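Local coordinates for pyridoxal kinase (Entamoeba histolytica, PDB 4S1H), which probably phosphorylates pyridoxal at the expense of ATP, making pyridoxal 5'-phosphate, and holds ADP and magnesium in its active site, at residues A[42-45]-A[46-49]; A[141-144]-A[145-148]; A[245-248]-A[249-253]. All coordinates share one frame; numbering follows the deposited sequence.

Contact 1 of 3, residues A[42-45]-A[46-49]; sequences ANHT and GYPV
N43 and H44 each tuck CG between their own backbone N and carbonyl carbon (chi1 45° in N43), while Y47 holds CG beside its N and opposite the carbonyl carbon (chi1 -65°); N43, just before a turn, and H44 and Y47, at its two ends, thus bring their side chains together. ND2 of N43 reaches V49 O at 3.0 Å along a nearly straight bond, in the carbonyl plane and on a lone pair, and also donates to H44 O at 3.2 Å, so one NH2 group pins two backbone carbonyls. Asparagine suits this place because OD1 can accept at the same time, here from S66 and N70 of the second subunit. The Y47 side chain crosses that of H44 at about a right angle, with N43 ND2 3.5 Å from Y47 CB. Y47 CE1 sits over one face of the imidazole, offset toward the rim, 3.4 Å from H44 CE1, the planes meeting obliquely at 42°. The tyrosine edge meets H44 O, with CD1 3.3 Å away. G46 N makes a weak bond to H44 ND1 of 3.2 Å, and the bare CA of glycine lets the imidazole come this close. Histidine and tyrosine combine a ring surface with a polar end: H44 NE2 donates to A256 O and Y47 OH bonds E257 OE2. The backbone from H44 to Y47 forms a type I beta turn, closed by a weak bond from Y47 N to H44 O (3.4 Å); T45 at its corner is seen to bind pyridoxal 5'-phosphate in this protein, although that ligand is not bound to this chain.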
ATOM      1  N   ALA A  42      13.283   0.761   2.701  1.00 18.79           N
ATOM      2  CA  ALA A  42      12.853   0.910   4.090  1.00 19.25           C
ATOM      3  C   ALA A  42      12.151   2.224   4.333  1.00 19.01           C
ATOM      4  O   ALA A  42      11.177   2.303   5.047  1.00 18.92           O
ATOM      5  CB  ALA A  42      14.047   0.824   5.013  1.00 20.43           C
ATOM      6  N   ASN A  43      12.717   3.283   3.732  1.00 19.03           N
ATOM      7  CA  ASN A  43      12.278   4.651   3.980  1.00 19.01           C
ATOM      8  C   ASN A  43      12.722   5.521   2.794  1.00 19.93           C
ATOM      9  O   ASN A  43      13.419   5.044   1.911  1.00 19.30           O
ATOM     10  CB  ASN A  43      12.865   5.150   5.302  1.00 20.13           C
ATOM     11  CG  ASN A  43      14.341   4.809   5.466  1.00 21.08           C
ATOM     12  OD1 ASN A  43      14.715   3.909   6.229  1.00 21.71           O
ATOM     13  ND2 ASN A  43      15.197   5.519   4.716  1.00 21.25           N
ATOM     14  N   HIS A  44      12.277   6.764   2.738  1.00 23.40           N
ATOM     15  CA  HIS A  44      12.625   7.573   1.577  1.00 25.99           C
ATOM     16  C   HIS A  44      14.090   8.045   1.593  1.00 28.62           C
ATOM     17  O   HIS A  44      14.816   7.866   2.572  1.00 20.92           O
ATOM     18  CB  HIS A  44      11.604   8.687   1.318  1.00 28.77           C
ATOM     19  CG  HIS A  44      11.537   9.718   2.387  1.00 30.10           C
ATOM     20  ND1 HIS A  44      12.615  10.507   2.739  1.00 37.37           N
ATOM     21  CD2 HIS A  44      10.499  10.149   3.134  1.00 31.52           C
ATOM     22  CE1 HIS A  44      12.254  11.342   3.688  1.00 36.61           C
ATOM     23  NE2 HIS A  44      10.975  11.153   3.941  1.00 40.37           N
ATOM     24  N   THR A  45      14.509   8.613   0.462  1.00 27.28           N
ATOM     25  CA  THR A  45      15.922   8.933   0.190  1.00 38.43           C
ATOM     26  C   THR A  45      16.473  10.112   1.019  1.00 34.17           C
ATOM     27  O   THR A  45      17.688  10.331   1.102  1.00 35.01           O
ATOM     28  CB  THR A  45      16.114   9.136  -1.332  1.00 31.45           C
ATOM     29  OG1 THR A  45      15.107  10.025  -1.820  1.00 42.92           O
ATOM     30  CG2 THR A  45      15.936   7.816  -2.084  1.00 37.73           C
ATOM     31  N   GLY A  46      15.571  10.886   1.607  1.00 35.83           N
ATOM     32  CA  GLY A  46      15.899  11.879   2.640  1.00 41.50           C
ATOM     33  C   GLY A  46      16.631  11.454   3.910  1.00 47.35           C
ATOM     34  O   GLY A  46      17.252  12.288   4.567  1.00 44.20           O
ATOM     35  N   TYR A  47      16.557  10.175   4.282  1.00 36.12           N
ATOM     36  CA  TYR A  47      17.233   9.696   5.476  1.00 27.71           C
ATOM     37  C   TYR A  47      18.705   9.351   5.175  1.00 27.13           C
ATOM     38  O   TYR A  47      19.036   9.085   4.008  1.00 32.15           O
ATOM     39  CB  TYR A  47      16.512   8.450   6.037  1.00 28.31           C
ATOM     40  CG  TYR A  47      15.097   8.740   6.541  1.00 24.91           C
ATOM     41  CD1 TYR A  47      14.004   8.749   5.666  1.00 27.62           C
ATOM     42  CD2 TYR A  47      14.867   9.028   7.868  1.00 25.29           C
ATOM     43  CE1 TYR A  47      12.711   9.012   6.109  1.00 27.32           C
ATOM     44  CE2 TYR A  47      13.576   9.302   8.322  1.00 24.90           C
ATOM     45  CZ  TYR A  47      12.512   9.286   7.447  1.00 25.97           C
ATOM     46  OH  TYR A  47      11.233   9.596   7.882  1.00 29.86           O
ATOM     47  N   PRO A  48      19.566   9.316   6.205  1.00 29.47           N
ATOM     48  CA  PRO A  48      20.988   8.948   6.063  1.00 32.50           C
ATOM     49  C   PRO A  48      21.284   7.549   5.537  1.00 35.63           C
ATOM     50  O   PRO A  48      22.335   7.333   4.955  1.00 35.72           O
ATOM     51  CB  PRO A  48      21.534   9.035   7.488  1.00 37.05           C
ATOM     52  CG  PRO A  48      20.583   9.880   8.230  1.00 44.89           C
ATOM     53  CD  PRO A  48      19.253   9.750   7.582  1.00 36.13           C
ATOM     54  N   VAL A  49      20.400   6.596   5.816  1.00 29.38           N
ATOM     55  CA  VAL A  49      20.548   5.238   5.326  1.00 27.01           C
ATOM     56  C   VAL A  49      19.230   4.928   4.649  1.00 24.52           C
ATOM     57  O   VAL A  49      18.186   5.325   5.158  1.00 23.64           O
ATOM     58  CB  VAL A  49      20.803   4.287   6.513  1.00 29.19           C
ATOM     59  CG1 VAL A  49      20.824   2.827   6.094  1.00 30.74           C
ATOM     60  CG2 VAL A  49      22.103   4.634   7.226  1.00 31.61           C
TER

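Contact 2 of 3, residues A[141-144]-A[145-148]; sequences TPNA and TELS. With MG (magnesium ion), chain D; ADP (adenosine-5'-diphosphate), chain C.
E146 runs back from the first turn of its helix toward P142 and N143. CB lies against P142 CB at 3.7 Å, an apolar contact that suits a proline, whose ring holds CB in a fixed position. CG then passes N143 OD1, and the carboxylate carbon CD comes 3.6 Å from N143 CG, where amide and carboxylate stack with their planes 19° apart. At the tip, OE1 accepts from N143 N at 2.9 Å on its anti side and from water 1 at 2.6 Å, while OE2 takes the backbone NH groups of L114 and G115. N143 answers from the N-cap: its CG, turned between backbone N and carbonyl carbon (chi1 67°), lets OD1 accept from E146 N at 2.8 Å, almost straight on the C=O. The two reciprocal bonds make a capping box. Asparagine also leaves ND2 to donate to ADP O1B at 3.1 Å and to G115 O. Water 1 is a ligand of a magnesium ion that T141 O binds directly at 2.1 Å, together with three further waters and D111. The helix start is thus wired to both metal and nucleotide: E146 orients a metal-bound water in the second shell, and the helix N terminus probably adds favourable polarity near the beta-phosphate.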
ATOM      1  N   THR A 141       2.706  15.956 -14.712  1.00 13.84           N
ATOM      2  CA  THR A 141       2.707  16.758 -13.462  1.00 14.32           C
ATOM      3  C   THR A 141       4.109  17.012 -12.886  1.00 16.03           C
ATOM      4  O   THR A 141       4.377  16.682 -11.701  1.00 15.91           O
ATOM      5  CB  THR A 141       1.804  16.095 -12.405  1.00 17.39           C
ATOM      6  OG1 THR A 141       2.257  14.758 -12.198  1.00 19.94           O
ATOM      7  CG2 THR A 141       0.367  16.027 -12.852  1.00 15.87           C
ATOM      8  N   PRO A 142       5.025  17.556 -13.688  1.00 18.04           N
ATOM      9  CA  PRO A 142       6.345  17.870 -13.170  1.00 16.74           C
ATOM     10  C   PRO A 142       6.339  19.109 -12.260  1.00 19.88           C
ATOM     11  O   PRO A 142       5.527  20.017 -12.458  1.00 17.88           O
ATOM     12  CB  PRO A 142       7.118  18.241 -14.440  1.00 17.38           C
ATOM     13  CG  PRO A 142       6.082  18.881 -15.311  1.00 16.71           C
ATOM     14  CD  PRO A 142       4.847  18.064 -15.066  1.00 16.17           C
ATOM     15  N   ASN A 143       7.295  19.185 -11.340  1.00 16.53           N
ATOM     16  CA  ASN A 143       7.696  20.459 -10.770  1.00 17.89           C
ATOM     17  C   ASN A 143       8.582  21.246 -11.768  1.00 17.13           C
ATOM     18  O   ASN A 143       8.908  20.756 -12.868  1.00 15.93           O
ATOM     19  CB  ASN A 143       8.355  20.278  -9.383  1.00 21.19           C
ATOM     20  CG  ASN A 143       9.688  19.555  -9.445  1.00 29.71           C
ATOM     21  OD1 ASN A 143      10.392  19.598 -10.457  1.00 20.33           O
ATOM     22  ND2 ASN A 143      10.032  18.858  -8.361  1.00 20.77           N
ATOM     23  N   ALA A 144       8.970  22.469 -11.411  1.00 17.44           N
ATOM     24  CA  ALA A 144       9.740  23.305 -12.327  1.00 19.69           C
ATOM     25  C   ALA A 144      11.088  22.680 -12.702  1.00 19.39           C
ATOM     26  O   ALA A 144      11.512  22.739 -13.855  1.00 19.41           O
ATOM     27  CB  ALA A 144       9.943  24.681 -11.757  1.00 21.71           C
ATOM     28  N   THR A 145      11.743  22.051 -11.733  1.00 20.24           N
ATOM     29  CA  THR A 145      13.018  21.401 -11.986  1.00 19.96           C
ATOM     30  C   THR A 145      12.891  20.268 -13.016  1.00 19.33           C
ATOM     31  O   THR A 145      13.719  20.130 -13.926  1.00 20.76           O
ATOM     32  CB  THR A 145      13.604  20.849 -10.673  1.00 21.77           C
ATOM     33  OG1 THR A 145      13.950  21.948  -9.816  1.00 25.07           O
ATOM     34  CG2 THR A 145      14.858  20.046 -10.932  1.00 28.21           C
ATOM     35  N   GLU A 146      11.849  19.466 -12.832  1.00 19.08           N
ATOM     36  CA  GLU A 146      11.585  18.339 -13.703  1.00 18.98           C
ATOM     37  C   GLU A 146      11.265  18.822 -15.111  1.00 18.01           C
ATOM     38  O   GLU A 146      11.804  18.267 -16.080  1.00 19.96           O
ATOM     39  CB  GLU A 146      10.524  17.420 -13.106  1.00 20.46           C
ATOM     40  CG  GLU A 146      11.079  16.739 -11.878  1.00 21.30           C
ATOM     41  CD  GLU A 146      10.057  16.270 -10.887  1.00 27.62           C
ATOM     42  OE1 GLU A 146       8.896  16.750 -10.932  1.00 20.50           O
ATOM     43  OE2 GLU A 146      10.463  15.395 -10.073  1.00 22.14           O
ATOM     44  N   LEU A 147      10.441  19.872 -15.226  1.00 18.55           N
ATOM     45  CA  LEU A 147      10.191  20.509 -16.520  1.00 18.81           C
ATOM     46  C   LEU A 147      11.482  20.956 -17.201  1.00 23.79           C
ATOM     47  O   LEU A 147      11.666  20.738 -18.391  1.00 24.59           O
ATOM     48  CB  LEU A 147       9.202  21.689 -16.386  1.00 20.37           C
ATOM     49  CG  LEU A 147       8.764  22.397 -17.672  1.00 18.22           C
ATOM     50  CD1 LEU A 147       8.023  21.441 -18.618  1.00 19.63           C
ATOM     51  CD2 LEU A 147       7.861  23.570 -17.340  1.00 21.39           C
ATOM     52  N   SER A 148      12.393  21.558 -16.442  1.00 20.76           N
ATOM     53  CA  SER A 148      13.674  21.954 -16.984  1.00 23.66           C
ATOM     54  C   SER A 148      14.505  20.765 -17.484  1.00 26.73           C
ATOM     55  O   SER A 148      15.117  20.832 -18.558  1.00 25.99           O
ATOM     56  CB  SER A 148      14.436  22.744 -15.924  1.00 24.55           C
ATOM     57  OG  SER A 148      15.680  23.178 -16.399  1.00 28.75           O
TER
HETATM   58 MG    MG D 302       4.863  15.594  -9.922  1.00 21.93          MG
HETATM   59  PB  ADP C 301       7.315  17.631  -5.776  1.00 22.47           P
HETATM   60  O1B ADP C 301       8.471  18.603  -5.705  1.00 24.27           O
HETATM   61  O2B ADP C 301       7.288  16.644  -4.621  1.00 23.92           O
HETATM   62  O3B ADP C 301       7.170  17.054  -7.150  1.00 24.92           O
HETATM   63  PA  ADP C 301       5.845  20.103  -5.405  1.00 22.51           P
HETATM   64  O1A ADP C 301       5.594  20.710  -6.759  1.00 20.89           O
HETATM   65  O2A ADP C 301       6.987  20.599  -4.581  1.00 19.50           O
HETATM   66  O3A ADP C 301       5.980  18.495  -5.559  1.00 21.49           O
HETATM   67  O5' ADP C 301       4.533  20.201  -4.526  1.00 23.04           O
HETATM   68  C5' ADP C 301       3.265  19.734  -4.938  1.00 23.46           C
HETATM   69  C4' ADP C 301       2.243  20.634  -4.304  1.00 21.40           C
HETATM   70  O4' ADP C 301       2.394  20.593  -2.885  1.00 19.68           O
HETATM   71  C3' ADP C 301       2.453  22.090  -4.704  1.00 20.93           C
HETATM   72  O3' ADP C 301       1.711  22.416  -5.885  1.00 19.42           O
HETATM   73  C2' ADP C 301       1.991  22.823  -3.482  1.00 17.94           C
HETATM   74  O2' ADP C 301       0.578  22.969  -3.517  1.00 23.55           O
HETATM   75  C1' ADP C 301       2.340  21.899  -2.328  1.00 21.82           C
HETATM   76  N9  ADP C 301       3.610  22.213  -1.633  1.00 19.29           N
HETATM   77  C8  ADP C 301       4.801  21.607  -1.718  1.00 23.93           C
HETATM   78  N7  ADP C 301       5.714  22.176  -0.892  1.00 24.79           N
HETATM   79  C5  ADP C 301       5.083  23.171  -0.252  1.00 25.28           C
HETATM   80  C6  ADP C 301       5.443  24.177   0.775  1.00 18.32           C
HETATM   81  N6  ADP C 301       6.701  24.212   1.261  1.00 28.07           N
HETATM   82  N1  ADP C 301       4.480  25.038   1.166  1.00 25.86           N
HETATM   83  C2  ADP C 301       3.214  24.998   0.662  1.00 38.32           C
HETATM   84  N3  ADP C 301       2.821  24.102  -0.267  1.00 23.35           N
HETATM   85  C4  ADP C 301       3.700  23.188  -0.743  1.00 22.17           C
HETATM   86  O   HOH W   1       6.773  15.398 -10.387  1.00 18.89           O
HETATM   87  O   HOH W   2       2.681  15.743  -9.164  1.00 19.67           O
HETATM   88  O   HOH W   3       5.189  17.386  -8.979  1.00 21.66           O
HETATM   89  O   HOH W   4       5.235  14.500  -8.034  1.00 20.27           O

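Contact 3 of 3, residues A[245-248]-A[249-253]; sequences LQTI and LRNTV. With ADP (adenosine-5'-diphosphate), chain C.
Apolar contact joins L245 and L249, one turn apart on the ADP side of the helix, with L245 CD1 4.5 Å from L249 CG. Both also meet the nucleotide: L245 CD2 makes a close van der Waals contact with ribose O4' at 3.1 Å, and L249 CD1 lies 3.6 Å from C4 of the adenine. L249 has CG opposite the carbonyl carbon (chi1 -66°) and CD1 continuing anti to CA (chi2 177°), torsions that together extend it to the base. Leucine's branched apolar end fits against the ribose and the flat base; Q246, also at the adenine, is a binding residue for ADP. In this ribokinase-clan fold, helix 234-250 thereby lines the nucleotide pocket with I209, an ADP-binding residue, while F213 packs on L249. Hydrogen bonds, by contrast, gather where that helix ends. N251, the first residue to leave helical geometry, has a short amide that lets ND2 turn back to T247 O in a straight 2.7 Å bond. N251 N reaches the same oxygen at 3.2 Å from the opposite face of the carbonyl plane. T252 OG1 donates to I248 O at 2.6 Å from above the carbonyl plane, and accepts from N259 N, a double role that a threonine hydroxyl fills easily.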
ATOM      1  N   LEU A 245      -4.074  19.405   0.029  1.00 16.52           N
ATOM      2  CA  LEU A 245      -2.644  19.364   0.361  1.00 18.46           C
ATOM      3  C   LEU A 245      -2.228  20.452   1.350  1.00 18.15           C
ATOM      4  O   LEU A 245      -1.421  20.197   2.260  1.00 18.92           O
ATOM      5  CB  LEU A 245      -1.814  19.446  -0.918  1.00 21.51           C
ATOM      6  CG  LEU A 245      -0.364  18.958  -0.956  1.00 33.72           C
ATOM      7  CD1 LEU A 245      -0.045  17.751  -0.094  1.00 29.67           C
ATOM      8  CD2 LEU A 245      -0.017  18.655  -2.408  1.00 48.96           C
ATOM      9  N   GLN A 246      -2.754  21.678   1.215  1.00 19.98           N
ATOM     10  CA  GLN A 246      -2.460  22.728   2.199  1.00 23.18           C
ATOM     11  C   GLN A 246      -2.910  22.313   3.577  1.00 21.71           C
ATOM     12  O   GLN A 246      -2.193  22.482   4.557  1.00 23.64           O
ATOM     13  CB  GLN A 246      -3.111  24.076   1.837  1.00 28.72           C
ATOM     14  CG  GLN A 246      -2.398  24.849   0.759  1.00 58.83           C
ATOM     15  CD  GLN A 246      -0.944  25.176   1.114  1.00 82.18           C
ATOM     16  OE1 GLN A 246      -0.008  24.502   0.713  1.00 26.83           O
ATOM     17  NE2 GLN A 246      -0.765  26.222   1.910  1.00 97.10           N
ATOM     18  N   THR A 247      -4.082  21.677   3.659  1.00 20.26           N
ATOM     19  CA  THR A 247      -4.567  21.180   4.930  1.00 22.17           C
ATOM     20  C   THR A 247      -3.612  20.143   5.528  1.00 21.85           C
ATOM     21  O   THR A 247      -3.313  20.211   6.721  1.00 23.29           O
ATOM     22  CB  THR A 247      -5.974  20.583   4.785  1.00 21.74           C
ATOM     23  OG1 THR A 247      -6.861  21.619   4.354  1.00 27.56           O
ATOM     24  CG2 THR A 247      -6.465  19.988   6.115  1.00 27.66           C
ATOM     25  N   ILE A 248      -3.125  19.215   4.710  1.00 19.60           N
ATOM     26  CA  ILE A 248      -2.193  18.196   5.178  1.00 18.75           C
ATOM     27  C   ILE A 248      -0.909  18.834   5.690  1.00 19.75           C
ATOM     28  O   ILE A 248      -0.438  18.503   6.777  1.00 20.79           O
ATOM     29  CB  ILE A 248      -1.863  17.153   4.098  1.00 19.07           C
ATOM     30  CG1 ILE A 248      -3.116  16.351   3.725  1.00 17.28           C
ATOM     31  CG2 ILE A 248      -0.750  16.203   4.560  1.00 19.26           C
ATOM     32  CD1 ILE A 248      -2.971  15.582   2.439  1.00 18.20           C
ATOM     33  N   LEU A 249      -0.377  19.780   4.926  1.00 19.01           N
ATOM     34  CA  LEU A 249       0.882  20.410   5.323  1.00 19.91           C
ATOM     35  C   LEU A 249       0.779  21.288   6.566  1.00 20.88           C
ATOM     36  O   LEU A 249       1.671  21.272   7.422  1.00 21.69           O
ATOM     37  CB  LEU A 249       1.445  21.224   4.174  1.00 19.50           C
ATOM     38  CG  LEU A 249       1.837  20.344   3.018  1.00 19.17           C
ATOM     39  CD1 LEU A 249       2.306  21.233   1.910  1.00 19.32           C
ATOM     40  CD2 LEU A 249       2.948  19.365   3.385  1.00 22.08           C
ATOM     41  N   ARG A 250      -0.308  22.062   6.677  1.00 23.25           N
ATOM     42  CA  ARG A 250      -0.565  22.852   7.896  1.00 24.25           C
ATOM     43  C   ARG A 250      -0.629  21.961   9.121  1.00 24.09           C
ATOM     44  O   ARG A 250      -0.271  22.373  10.224  1.00 24.83           O
ATOM     45  CB  ARG A 250      -1.839  23.700   7.771  1.00 27.35           C
ATOM     46  CG  ARG A 250      -1.655  24.946   6.890  1.00 30.44           C
ATOM     47  CD  ARG A 250      -2.861  25.851   6.847  1.00 45.75           C
ATOM     48  NE  ARG A 250      -2.782  26.858   5.778  1.00 39.96           N
ATOM     49  CZ  ARG A 250      -3.646  27.861   5.621  1.00 74.09           C
ATOM     50  NH1 ARG A 250      -4.663  28.028   6.466  1.00101.80           N
ATOM     51  NH2 ARG A 250      -3.486  28.713   4.612  1.00122.12           N
ATOM     52  N   ASN A 251      -1.067  20.719   8.923  1.00 23.32           N
ATOM     53  CA  ASN A 251      -1.155  19.762  10.007  1.00 23.44           C
ATOM     54  C   ASN A 251      -0.005  18.774  10.137  1.00 25.19           C
ATOM     55  O   ASN A 251      -0.112  17.792  10.874  1.00 24.23           O
ATOM     56  CB  ASN A 251      -2.491  19.032   9.888  1.00 23.05           C
ATOM     57  CG  ASN A 251      -3.634  19.955  10.226  1.00 23.31           C
ATOM     58  OD1 ASN A 251      -3.935  20.174  11.408  1.00 24.32           O
ATOM     59  ND2 ASN A 251      -4.234  20.545   9.215  1.00 22.47           N
ATOM     60  N   THR A 252       1.106  19.066   9.467  1.00 27.06           N
ATOM     61  CA  THR A 252       2.281  18.222   9.498  1.00 25.70           C
ATOM     62  C   THR A 252       3.314  18.868  10.397  1.00 35.05           C
ATOM     63  O   THR A 252       3.605  20.052  10.255  1.00 36.47           O
ATOM     64  CB  THR A 252       2.830  18.026   8.077  1.00 23.79           C
ATOM     65  OG1 THR A 252       1.870  17.326   7.301  1.00 21.43           O
ATOM     66  CG2 THR A 252       4.137  17.294   8.081  1.00 24.62           C
ATOM     67  N   VAL A 253       3.850  18.088  11.336  1.00 33.88           N
ATOM     68  CA  VAL A 253       4.793  18.619  12.335  1.00 40.85           C
ATOM     69  C   VAL A 253       6.254  18.580  11.897  1.00 47.81           C
ATOM     70  O   VAL A 253       6.940  19.602  12.021  1.00 56.29           O
ATOM     71  CB  VAL A 253       4.561  17.974  13.722  1.00 47.99           C
ATOM     72  CG1 VAL A 253       5.665  18.357  14.703  1.00 49.60           C
ATOM     73  CG2 VAL A 253       3.192  18.394  14.249  1.00 67.30           C
TER
HETATM   74  PB  ADP C 301       7.315  17.631  -5.776  1.00 22.47           P
HETATM   75  O1B ADP C 301       8.471  18.603  -5.705  1.00 24.27           O
HETATM   76  O2B ADP C 301       7.288  16.644  -4.621  1.00 23.92           O
HETATM   77  O3B ADP C 301       7.170  17.054  -7.150  1.00 24.92           O
HETATM   78  PA  ADP C 301       5.845  20.103  -5.405  1.00 22.51           P
HETATM   79  O1A ADP C 301       5.594  20.710  -6.759  1.00 20.89           O
HETATM   80  O2A ADP C 301       6.987  20.599  -4.581  1.00 19.50           O
HETATM   81  O3A ADP C 301       5.980  18.495  -5.559  1.00 21.49           O
HETATM   82  O5' ADP C 301       4.533  20.201  -4.526  1.00 23.04           O
HETATM   83  C5' ADP C 301       3.265  19.734  -4.938  1.00 23.46           C
HETATM   84  C4' ADP C 301       2.243  20.634  -4.304  1.00 21.40           C
HETATM   85  O4' ADP C 301       2.394  20.593  -2.885  1.00 19.68           O
HETATM   86  C3' ADP C 301       2.453  22.090  -4.704  1.00 20.93           C
HETATM   87  O3' ADP C 301       1.711  22.416  -5.885  1.00 19.42           O
HETATM   88  C2' ADP C 301       1.991  22.823  -3.482  1.00 17.94           C
HETATM   89  O2' ADP C 301       0.578  22.969  -3.517  1.00 23.55           O
HETATM   90  C1' ADP C 301       2.340  21.899  -2.328  1.00 21.82           C
HETATM   91  N9  ADP C 301       3.610  22.213  -1.633  1.00 19.29           N
HETATM   92  C8  ADP C 301       4.801  21.607  -1.718  1.00 23.93           C
HETATM   93  N7  ADP C 301       5.714  22.176  -0.892  1.00 24.79           N
HETATM   94  C5  ADP C 301       5.083  23.171  -0.252  1.00 25.28           C
HETATM   95  C6  ADP C 301       5.443  24.177   0.775  1.00 18.32           C
HETATM   96  N6  ADP C 301       6.701  24.212   1.261  1.00 28.07           N
HETATM   97  N1  ADP C 301       4.480  25.038   1.166  1.00 25.86           N
HETATM   98  C2  ADP C 301       3.214  24.998   0.662  1.00 38.32           C
HETATM   99  N3  ADP C 301       2.821  24.102  -0.267  1.00 23.35           N
HETATM  100  C4  ADP C 301       3.700  23.188  -0.743  1.00 22.17           C

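Overall arrangement
From the N terminus the chain first meets contact 1, a turn in the loop joining strands 33-41 and 52-54, at one border of the mixed sheet and against the second subunit. Contact 2 follows strand 139-140, at the other border of that sheet, where the chain enters helix 144-151. Contact 3 comes last, at the exit of helix 234-250. The three lie in series, without nesting or crossing, and their centres are 21 to 23 Å apart. ADP bridges contacts 2 and 3, its phosphates near one and its adenine near the other. Contact 1 is tied to the loop after contact 3 through A256 and E257.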